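Local coordinates for protein glutathione S-transferase (Bombyx mori, PDB 4E8H) that binds glutathione as a homodimer with a thioredoxin-like domain and probably conjugates it to electrophilic compounds, as expected of a glutathione transferase, at residues L12-A20 with V206-S214; M158-I169 with I185-L196. All coordinates share one frame; numbering follows the deposited sequence.

Contact 1: residues L12-A20 with V206-S214. With GSH (glutathione), chain F.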
loop_
_atom_site.group_PDB
_atom_site.type_symbol
_atom_site.label_atom_id
_atom_site.label_comp_id
_atom_site.label_asym_id
_atom_site.label_seq_id
_atom_site.Cartn_x
_atom_site.Cartn_y
_atom_site.Cartn_z
ATOM N N LEU B 12 9.634 -11.704 -13.589
ATOM C CA LEU B 12 11.054 -11.880 -13.898
ATOM C C LEU B 12 11.771 -12.256 -12.602
ATOM O O LEU B 12 11.446 -11.708 -11.546
ATOM C CB LEU B 12 11.665 -10.602 -14.478
ATOM C CG LEU B 12 11.312 -10.194 -15.911
ATOM C CD1 LEU B 12 11.846 -8.799 -16.202
ATOM C CD2 LEU B 12 11.836 -11.202 -16.936
ATOM N N PRO B 13 12.746 -13.186 -12.669
ATOM C CA PRO B 13 13.390 -13.672 -11.437
ATOM C C PRO B 13 13.963 -12.610 -10.466
ATOM O O PRO B 13 13.826 -12.785 -9.253
ATOM C CB PRO B 13 14.497 -14.601 -11.957
ATOM C CG PRO B 13 13.996 -15.063 -13.282
ATOM C CD PRO B 13 13.246 -13.896 -13.864
ATOM N N PRO B 14 14.589 -11.521 -10.979
ATOM C CA PRO B 14 15.173 -10.574 -10.018
ATOM C C PRO B 14 14.197 -9.550 -9.417
ATOM O O PRO B 14 14.544 -8.882 -8.440
ATOM C CB PRO B 14 16.259 -9.852 -10.832
ATOM C CG PRO B 14 16.037 -10.220 -12.269
ATOM C CD PRO B 14 14.836 -11.104 -12.373
ATOM N N SER B 15 13.003 -9.430 -9.996
ATOM C CA SER B 15 12.008 -8.442 -9.565
ATOM C C SER B 15 11.573 -8.625 -8.098
ATOM O O SER B 15 11.024 -9.671 -7.747
ATOM C CB SER B 15 10.799 -8.494 -10.501
ATOM O OG SER B 15 9.673 -7.840 -9.944
ATOM N N PRO B 16 11.822 -7.610 -7.239
ATOM C CA PRO B 16 11.430 -7.720 -5.826
ATOM C C PRO B 16 9.955 -8.096 -5.567
ATOM O O PRO B 16 9.710 -9.025 -4.793
ATOM C CB PRO B 16 11.776 -6.341 -5.250
ATOM C CG PRO B 16 12.887 -5.855 -6.113
ATOM C CD PRO B 16 12.590 -6.375 -7.496
ATOM N N PRO B 17 8.981 -7.396 -6.201
ATOM C CA PRO B 17 7.589 -7.806 -5.980
ATOM C C PRO B 17 7.266 -9.232 -6.446
ATOM O O PRO B 17 6.499 -9.924 -5.773
ATOM C CB PRO B 17 6.781 -6.768 -6.775
ATOM C CG PRO B 17 7.740 -6.177 -7.737
ATOM C CD PRO B 17 9.049 -6.172 -7.022
ATOM N N CYS B 18 7.842 -9.667 -7.569
ATOM C CA CYS B 18 7.667 -11.048 -8.031
ATOM C C CYS B 18 8.174 -12.052 -6.992
ATOM O O CYS B 18 7.517 -13.057 -6.721
ATOM C CB CYS B 18 8.359 -11.271 -9.380
ATOM S SG CYS B 18 7.642 -10.319 -10.747
ATOM N N ARG B 19 9.331 -11.752 -6.404
ATOM C CA ARG B 19 9.956 -12.617 -5.405
ATOM C C ARG B 19 9.132 -12.767 -4.122
ATOM O O ARG B 19 9.083 -13.852 -3.544
ATOM C CB ARG B 19 11.371 -12.125 -5.097
ATOM C CG ARG B 19 12.376 -12.434 -6.206
ATOM C CD ARG B 19 13.514 -11.425 -6.249
ATOM N NE ARG B 19 14.173 -11.263 -4.955
ATOM C CZ ARG B 19 15.072 -10.321 -4.680
ATOM N NH1 ARG B 19 15.432 -9.443 -5.609
ATOM N NH2 ARG B 19 15.611 -10.252 -3.473
ATOM N N ALA B 20 8.485 -11.685 -3.687
ATOM C CA ALA B 20 7.585 -11.732 -2.531
ATOM C C ALA B 20 6.398 -12.660 -2.795
ATOM O O ALA B 20 6.015 -13.449 -1.927
ATOM C CB ALA B 20 7.106 -10.331 -2.164
ATOM N N VAL B 206 17.561 -15.120 -2.679
ATOM C CA VAL B 206 19.015 -14.984 -2.775
ATOM C C VAL B 206 19.457 -14.898 -4.240
ATOM O O VAL B 206 20.263 -14.035 -4.595
ATOM C CB VAL B 206 19.758 -16.127 -2.025
ATOM C CG1 VAL B 206 21.265 -16.053 -2.257
ATOM C CG2 VAL B 206 19.459 -16.069 -0.537
ATOM N N THR B 207 18.910 -15.777 -5.080
ATOM C CA THR B 207 19.194 -15.780 -6.517
ATOM C C THR B 207 18.782 -14.458 -7.173
ATOM O O THR B 207 19.550 -13.884 -7.947
ATOM C CB THR B 207 18.521 -16.983 -7.230
ATOM O OG1 THR B 207 18.965 -18.206 -6.630
ATOM C CG2 THR B 207 18.866 -17.014 -8.720
ATOM N N GLY B 208 17.583 -13.978 -6.846
ATOM C CA GLY B 208 17.075 -12.713 -7.381
ATOM C C GLY B 208 17.930 -11.520 -6.994
ATOM O O GLY B 208 18.238 -10.671 -7.834
ATOM N N ALA B 209 18.315 -11.470 -5.719
ATOM C CA ALA B 209 19.141 -10.389 -5.179
ATOM C C ALA B 209 20.520 -10.312 -5.837
ATOM O O ALA B 209 21.021 -9.220 -6.112
ATOM C CB ALA B 209 19.280 -10.531 -3.669
ATOM N N LYS B 210 21.123 -11.474 -6.085
ATOM C CA LYS B 210 22.431 -11.546 -6.733
ATOM C C LYS B 210 22.387 -11.045 -8.172
ATOM O O LYS B 210 23.336 -10.414 -8.640
ATOM C CB LYS B 210 22.978 -12.969 -6.682
ATOM C CG LYS B 210 23.630 -13.329 -5.354
ATOM C CD LYS B 210 23.689 -14.834 -5.162
ATOM C CE LYS B 210 24.330 -15.518 -6.358
ATOM N NZ LYS B 210 24.003 -16.971 -6.415
ATOM N N MET B 211 21.280 -11.324 -8.860
ATOM C CA MET B 211 21.057 -10.827 -10.218
ATOM C C MET B 211 21.007 -9.302 -10.262
ATOM O O MET B 211 21.635 -8.685 -11.127
ATOM C CB MET B 211 19.778 -11.420 -10.808
ATOM C CG MET B 211 19.886 -12.890 -11.168
ATOM S SD MET B 211 18.277 -13.566 -11.604
ATOM C CE MET B 211 18.719 -15.228 -12.106
ATOM N N LEU B 212 20.266 -8.700 -9.333
ATOM C CA LEU B 212 20.261 -7.247 -9.177
ATOM C C LEU B 212 21.656 -6.733 -8.815
ATOM O O LEU B 212 22.081 -5.683 -9.304
ATOM C CB LEU B 212 19.243 -6.807 -8.116
ATOM C CG LEU B 212 17.740 -6.906 -8.410
ATOM C CD1 LEU B 212 16.930 -6.611 -7.155
ATOM C CD2 LEU B 212 17.315 -5.985 -9.554
ATOM N N ALA B 213 22.366 -7.484 -7.972
ATOM C CA ALA B 213 23.690 -7.082 -7.490
ATOM C C ALA B 213 24.769 -7.080 -8.575
ATOM O O ALA B 213 25.768 -6.369 -8.451
ATOM C CB ALA B 213 24.119 -7.949 -6.310
ATOM N N SER B 214 24.569 -7.867 -9.633
ATOM C CA SER B 214 25.519 -7.909 -10.747
ATOM C C SER B 214 25.591 -6.567 -11.485
ATOM O O SER B 214 26.560 -6.297 -12.198
ATOM C CB SER B 214 25.195 -9.055 -11.713
ATOM O OG SER B 214 23.943 -8.865 -12.347
HETATM N N1 GSH F . 3.767 -1.883 -6.602
HETATM C CA1 GSH F . 3.917 -2.918 -7.611
HETATM C C1 GSH F . 3.835 -4.265 -6.951
HETATM O O11 GSH F . 4.080 -4.389 -5.731
HETATM O O12 GSH F . 3.516 -5.279 -7.612
HETATM C CB1 GSH F . 5.261 -2.759 -8.319
HETATM C CG1 GSH F . 5.216 -3.349 -9.728
HETATM C CD1 GSH F . 6.316 -2.781 -10.598
HETATM O OE1 GSH F . 6.590 -1.397 -10.597
HETATM N N2 GSH F . 6.995 -3.644 -11.354
HETATM C CA2 GSH F . 8.001 -3.206 -12.307
HETATM C C2 GSH F . 7.407 -3.076 -13.677
HETATM O O2 GSH F . 6.357 -3.941 -14.044
HETATM C CB2 GSH F . 9.147 -4.210 -12.342
HETATM S SG2 GSH F . 10.044 -4.307 -10.771
HETATM N N3 GSH F . 7.904 -2.140 -14.488
HETATM C CA3 GSH F . 7.518 -2.035 -15.888
HETATM C C3 GSH F . 6.330 -1.120 -16.095
HETATM O O31 GSH F . 5.640 -0.745 -15.122
HETATM O O32 GSH F . 6.019 -0.724 -17.242
#
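Arg19 lies along the backbone of Gly208 and Ala209, reaching from the first turn of helix 16-27 to helix 201-213. Its CB sets out toward the facing segment, and the chain bends at chi3 (53°), which lays the outer half of the side chain along the helix. Arg19 CD passes Gly208 CA at 4.0 Å, close contact with a backbone that carries no side chain, and NE follows just beyond. One face of the guanidinium then rests, off-centre, on the peptide between Gly208 and Ala209, with Arg19 NH1 3.5 Å from Ala209 N. At the edge, Arg19 NH1 donates to Pro14 O at 3.0 Å; the oxygen lies in the guanidinium plane, although the donor stands above the carbonyl plane. Leu212 CD1 touches the guanidinium edge too. NH2 packs on Ala209 CB, forms a salt bridge with Asp205 and bonds to Asn171, which probably balances the buried positive charge and holds the group's rotation.

The prolines supply the apolar half. Pro14 CB meets Met211 CB at 3.9 Å, the two side chains crossing at about a right angle, while Met211 SD lies 3.9 Å from Pro13 CB. Leu212, one residue on, places CD1 3.5 Å from Pro14 O and also against the ring of Pro16.

On its far side the 12-20 segment faces the ligand. Ser15, whose CB points away from helix 201-213, brings OG to 3.6 Å from glutathione SG2, and Pro17 CB packs near a carboxylate of the ligand. A type I turn from Leu12 to the N-cap Ser15 links the first strand and first helix of the thioredoxin-like domain, which in glutathione transferases borders the glutathione site, here backed by the last helix, 201-213.

Contact 2: residues M158-I169 with I185-L196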
loop_
_atom_site.group_PDB
_atom_site.type_symbol
_atom_site.label_atom_id
_atom_site.label_comp_id
_atom_site.label_asym_id
_atom_site.label_seq_id
_atom_site.Cartn_x
_atom_site.Cartn_y
_atom_site.Cartn_z
ATOM N N MET B 158 5.077 -15.477 11.772
ATOM C CA MET B 158 5.437 -14.932 10.461
ATOM C C MET B 158 4.182 -14.679 9.621
ATOM O O MET B 158 3.243 -15.480 9.640
ATOM C CB MET B 158 6.397 -15.874 9.723
ATOM C CG MET B 158 7.042 -15.269 8.473
ATOM S SD MET B 158 8.059 -16.423 7.525
ATOM C CE MET B 158 6.805 -17.447 6.753
ATOM N N THR B 159 4.165 -13.555 8.907
ATOM C CA THR B 159 3.037 -13.185 8.050
ATOM C C THR B 159 3.522 -12.775 6.657
ATOM O O THR B 159 4.730 -12.744 6.401
ATOM C CB THR B 159 2.187 -12.042 8.673
ATOM O OG1 THR B 159 2.992 -10.868 8.841
ATOM C CG2 THR B 159 1.606 -12.462 10.022
ATOM N N VAL B 160 2.583 -12.470 5.760
ATOM C CA VAL B 160 2.926 -11.959 4.427
ATOM C C VAL B 160 3.769 -10.683 4.512
ATOM O O VAL B 160 4.577 -10.407 3.621
ATOM C CB VAL B 160 1.677 -11.723 3.530
ATOM C CG1 VAL B 160 1.029 -13.048 3.150
ATOM C CG2 VAL B 160 0.665 -10.794 4.210
ATOM N N ALA B 161 3.582 -9.923 5.592
ATOM C CA ALA B 161 4.354 -8.708 5.835
ATOM C C ALA B 161 5.853 -8.991 5.978
ATOM O O ALA B 161 6.669 -8.274 5.399
ATOM C CB ALA B 161 3.816 -7.961 7.046
ATOM N N ASP B 162 6.209 -10.036 6.730
ATOM C CA ASP B 162 7.609 -10.477 6.845
ATOM C C ASP B 162 8.190 -10.893 5.499
ATOM O O ASP B 162 9.346 -10.594 5.201
ATOM C CB ASP B 162 7.743 -11.655 7.812
ATOM C CG ASP B 162 7.280 -11.320 9.208
ATOM O OD1 ASP B 162 8.048 -10.685 9.960
ATOM O OD2 ASP B 162 6.144 -11.700 9.555
ATOM N N ILE B 163 7.384 -11.589 4.700
ATOM C CA ILE B 163 7.830 -12.120 3.411
ATOM C C ILE B 163 8.189 -11.005 2.415
ATOM O O ILE B 163 9.234 -11.078 1.765
ATOM C CB ILE B 163 6.810 -13.142 2.813
ATOM C CG1 ILE B 163 6.607 -14.322 3.779
ATOM C CG2 ILE B 163 7.269 -13.633 1.434
ATOM C CD1 ILE B 163 5.597 -15.377 3.311
ATOM N N THR B 164 7.354 -9.973 2.304
ATOM C CA THR B 164 7.647 -8.872 1.373
ATOM C C THR B 164 8.771 -7.945 1.861
ATOM O O THR B 164 9.600 -7.497 1.065
ATOM C CB THR B 164 6.380 -8.064 0.957
ATOM O OG1 THR B 164 6.760 -6.985 0.092
ATOM C CG2 THR B 164 5.641 -7.511 2.171
ATOM N N ILE B 165 8.795 -7.682 3.167
ATOM C CA ILE B 165 9.841 -6.865 3.781
ATOM C C ILE B 165 11.218 -7.540 3.655
ATOM O O ILE B 165 12.212 -6.870 3.357
ATOM C CB ILE B 165 9.486 -6.491 5.255
ATOM C CG1 ILE B 165 8.355 -5.451 5.273
ATOM C CG2 ILE B 165 10.712 -5.966 6.008
ATOM C CD1 ILE B 165 7.682 -5.247 6.629
ATOM N N VAL B 166 11.263 -8.860 3.846
ATOM C CA VAL B 166 12.526 -9.612 3.785
ATOM C C VAL B 166 13.215 -9.543 2.411
ATOM O O VAL B 166 14.441 -9.639 2.331
ATOM C CB VAL B 166 12.377 -11.086 4.292
ATOM C CG1 VAL B 166 11.969 -12.038 3.171
ATOM C CG2 VAL B 166 13.666 -11.564 4.954
ATOM N N VAL B 167 12.432 -9.364 1.346
ATOM C CA VAL B 167 12.989 -9.193 0.003
ATOM C C VAL B 167 13.933 -7.983 -0.035
ATOM O O VAL B 167 15.040 -8.066 -0.575
ATOM C CB VAL B 167 11.880 -9.059 -1.079
ATOM C CG1 VAL B 167 12.482 -8.711 -2.436
ATOM C CG2 VAL B 167 11.071 -10.347 -1.182
ATOM N N THR B 168 13.490 -6.880 0.564
ATOM C CA THR B 168 14.261 -5.640 0.619
ATOM C C THR B 168 15.532 -5.796 1.449
ATOM O O THR B 168 16.598 -5.295 1.074
ATOM C CB THR B 168 13.388 -4.481 1.155
ATOM O OG1 THR B 168 12.386 -4.167 0.183
ATOM C CG2 THR B 168 14.216 -3.228 1.430
ATOM N N ILE B 169 15.410 -6.497 2.571
ATOM C CA ILE B 169 16.545 -6.744 3.451
ATOM C C ILE B 169 17.534 -7.690 2.766
ATOM O O ILE B 169 18.750 -7.502 2.878
ATOM C CB ILE B 169 16.088 -7.257 4.847
ATOM C CG1 ILE B 169 15.107 -6.263 5.498
ATOM C CG2 ILE B 169 17.282 -7.517 5.766
ATOM C CD1 ILE B 169 15.615 -4.815 5.617
ATOM N N ILE B 185 16.521 -6.047 13.654
ATOM C CA ILE B 185 16.512 -6.437 12.243
ATOM C C ILE B 185 17.433 -7.639 12.021
ATOM O O ILE B 185 17.038 -8.612 11.376
ATOM C CB ILE B 185 16.885 -5.264 11.289
ATOM C CG1 ILE B 185 15.857 -4.131 11.412
ATOM C CG2 ILE B 185 16.971 -5.751 9.835
ATOM C CD1 ILE B 185 16.106 -2.936 10.497
ATOM N N ALA B 186 18.643 -7.574 12.577
ATOM C CA ALA B 186 19.629 -8.646 12.423
ATOM C C ALA B 186 19.095 -10.007 12.870
ATOM O O ALA B 186 19.215 -10.991 12.138
ATOM C CB ALA B 186 20.919 -8.303 13.166
ATOM N N LYS B 187 18.500 -10.052 14.062
ATOM C CA LYS B 187 17.960 -11.294 14.625
ATOM C C LYS B 187 16.719 -11.757 13.867
ATOM O O LYS B 187 16.557 -12.950 13.599
ATOM C CB LYS B 187 17.633 -11.123 16.113
ATOM C CG LYS B 187 18.846 -10.894 17.004
ATOM C CD LYS B 187 18.427 -10.434 18.394
ATOM C CE LYS B 187 19.590 -9.797 19.138
ATOM N NZ LYS B 187 19.163 -9.189 20.431
ATOM N N TRP B 188 15.849 -10.805 13.530
ATOM C CA TRP B 188 14.652 -11.078 12.740
ATOM C C TRP B 188 15.002 -11.645 11.369
ATOM O O TRP B 188 14.316 -12.540 10.874
ATOM C CB TRP B 188 13.807 -9.810 12.585
ATOM C CG TRP B 188 12.774 -9.885 11.492
ATOM C CD1 TRP B 188 11.492 -10.337 11.604
ATOM C CD2 TRP B 188 12.941 -9.493 10.121
ATOM N NE1 TRP B 188 10.848 -10.251 10.394
ATOM C CE2 TRP B 188 11.714 -9.737 9.465
ATOM C CE3 TRP B 188 14.008 -8.959 9.384
ATOM C CZ2 TRP B 188 11.523 -9.468 8.106
ATOM C CZ3 TRP B 188 13.818 -8.694 8.030
ATOM C CH2 TRP B 188 12.582 -8.948 7.407
ATOM N N PHE B 189 16.059 -11.117 10.756
ATOM C CA PHE B 189 16.472 -11.551 9.421
ATOM C C PHE B 189 16.965 -13.001 9.434
ATOM O O PHE B 189 16.615 -13.785 8.548
ATOM C CB PHE B 189 17.518 -10.585 8.838
ATOM C CG PHE B 189 17.979 -10.924 7.437
ATOM C CD1 PHE B 189 17.067 -11.142 6.405
ATOM C CD2 PHE B 189 19.340 -10.982 7.148
ATOM C CE1 PHE B 189 17.509 -11.443 5.109
ATOM C CE2 PHE B 189 19.792 -11.278 5.859
ATOM C CZ PHE B 189 18.876 -11.510 4.839
ATOM N N GLU B 190 17.751 -13.358 10.448
ATOM C CA GLU B 190 18.232 -14.734 10.599
ATOM C C GLU B 190 17.064 -15.680 10.864
ATOM O O GLU B 190 17.009 -16.780 10.314
ATOM C CB GLU B 190 19.279 -14.839 11.714
ATOM C CG GLU B 190 20.566 -14.045 11.461
ATOM C CD GLU B 190 21.263 -14.417 10.157
ATOM O OE1 GLU B 190 21.412 -15.627 9.879
ATOM O OE2 GLU B 190 21.668 -13.495 9.414
ATOM N N ARG B 191 16.125 -15.222 11.691
ATOM C CA ARG B 191 14.913 -15.965 12.026
ATOM C C ARG B 191 14.041 -16.257 10.798
ATOM O O ARG B 191 13.595 -17.387 10.606
ATOM C CB ARG B 191 14.113 -15.178 13.069
ATOM C CG ARG B 191 12.951 -15.928 13.708
ATOM C CD ARG B 191 12.268 -15.083 14.785
ATOM N NE ARG B 191 13.187 -14.690 15.856
ATOM C CZ ARG B 191 13.549 -13.438 16.129
ATOM N NH1 ARG B 191 13.067 -12.421 15.424
ATOM N NH2 ARG B 191 14.394 -13.199 17.123
ATOM N N THR B 192 13.813 -15.233 9.975
ATOM C CA THR B 192 12.899 -15.322 8.833
ATOM C C THR B 192 13.495 -16.143 7.685
ATOM O O THR B 192 12.781 -16.910 7.031
ATOM C CB THR B 192 12.450 -13.913 8.366
ATOM O OG1 THR B 192 11.888 -13.202 9.478
ATOM C CG2 THR B 192 11.412 -13.992 7.249
ATOM N N LYS B 193 14.800 -15.987 7.455
ATOM C CA LYS B 193 15.534 -16.849 6.525
ATOM C C LYS B 193 15.333 -18.325 6.870
ATOM O O LYS B 193 14.966 -19.120 6.004
ATOM C CB LYS B 193 17.028 -16.511 6.517
ATOM C CG LYS B 193 17.390 -15.277 5.700
ATOM C CD LYS B 193 18.900 -15.133 5.527
ATOM C CE LYS B 193 19.570 -14.630 6.803
ATOM N NZ LYS B 193 21.048 -14.499 6.646
ATOM N N LYS B 194 15.553 -18.675 8.138
ATOM C CA LYS B 194 15.368 -20.048 8.617
ATOM C C LYS B 194 13.944 -20.549 8.386
ATOM O O LYS B 194 13.740 -21.710 8.018
ATOM C CB LYS B 194 15.740 -20.169 10.099
ATOM C CG LYS B 194 17.234 -20.085 10.376
ATOM C CD LYS B 194 17.537 -20.302 11.852
ATOM C CE LYS B 194 19.035 -20.275 12.129
ATOM N NZ LYS B 194 19.610 -18.901 12.037
ATOM N N MET B 195 12.968 -19.667 8.597
ATOM C CA MET B 195 11.565 -19.976 8.334
ATOM C C MET B 195 11.299 -20.252 6.855
ATOM O O MET B 195 10.461 -21.088 6.515
ATOM C CB MET B 195 10.665 -18.830 8.809
ATOM C CG MET B 195 10.558 -18.692 10.321
ATOM S SD MET B 195 9.790 -20.121 11.112
ATOM C CE MET B 195 8.080 -19.919 10.618
ATOM N N LEU B 196 12.022 -19.552 5.984
ATOM C CA LEU B 196 11.748 -19.587 4.547
ATOM C C LEU B 196 12.632 -20.537 3.738
ATOM O O LEU B 196 12.368 -20.763 2.554
ATOM C CB LEU B 196 11.806 -18.173 3.955
ATOM C CG LEU B 196 10.699 -17.197 4.365
ATOM C CD1 LEU B 196 11.025 -15.789 3.890
ATOM C CD2 LEU B 196 9.332 -17.641 3.844
#
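Trp188 and Val166 interlock where the helical segments 160-169 and 185-196 cross at -112°, each a knob in a hole of the other helix. The indole sits among Asp162, Ile165, Val166 and Ile169, with CG swung anti to the backbone N (chi1 164°) to send the ring across the gap. Trp188 CH2 lies 3.7 Å from Val166 CG2, while CZ3 meets Ile169 CG1 at the ring's edge. At the other end of the indole, Trp188 NE1 gives a nearly straight 2.9 Å bond (169°) to Asp162 OD1, reaching it on the anti side; the oxygen lies close to the indole plane. Val166 in turn enters the pocket of Trp188, Phe189, Thr192 and Leu196; its CG2 comes to the edge of the Phe189 ring, and its CG1 meets Leu196 CD1 tip to tip. Ile169 CG2 adds a CH-pi contact over one face of Phe189, 3.9 Å from the ring centroid; Lys193 CE covers the opposite face.

Asp162 also closes a capping box: Asp162 OD2 accepts from Thr159 N at 2.8 Å, and Thr159 OG1 weakly accepts from Ala161 N. This capping box begins the buried helix of the all-helical C-terminal domain, as in other glutathione transferases. OD1 takes a second bond from Val153 N, so the buried carboxylate is held by three donors that probably stabilise its negative charge.

The contact opens to solvent at Met195, against which buried Met158 rests. Met158 SD lies 3.8 Å from Met195 CB as the two side chains run antiparallel alongside one another, and Met158 SD is 4.2 Å from Thr192 CG2. A bend at the last torsion of Met158 turns its CE toward Leu196 CD2, back into the buried part, whereas Met195 stays exposed.

Both contacts are buried, but contact 1 joins the thioredoxin-like domain to the last helix, 201-213, whereas contact 2 joins two helices within the C-terminal domain and is the larger interface. In sequence, both segments of contact 2 fall between those of contact 1. The two touch through Val167 and Ile163 of helix 160-174, which pack on Pro16, Arg19 and Ala20, while helix 183-196 is followed directly by helix 201-213. Contact 1, beside glutathione, combines proline rings with an arginine on bare helix backbone; contact 2, farther from the ligand, relies on interlocking aliphatic and aromatic side chains, with one buried carboxylate at the indole nitrogen.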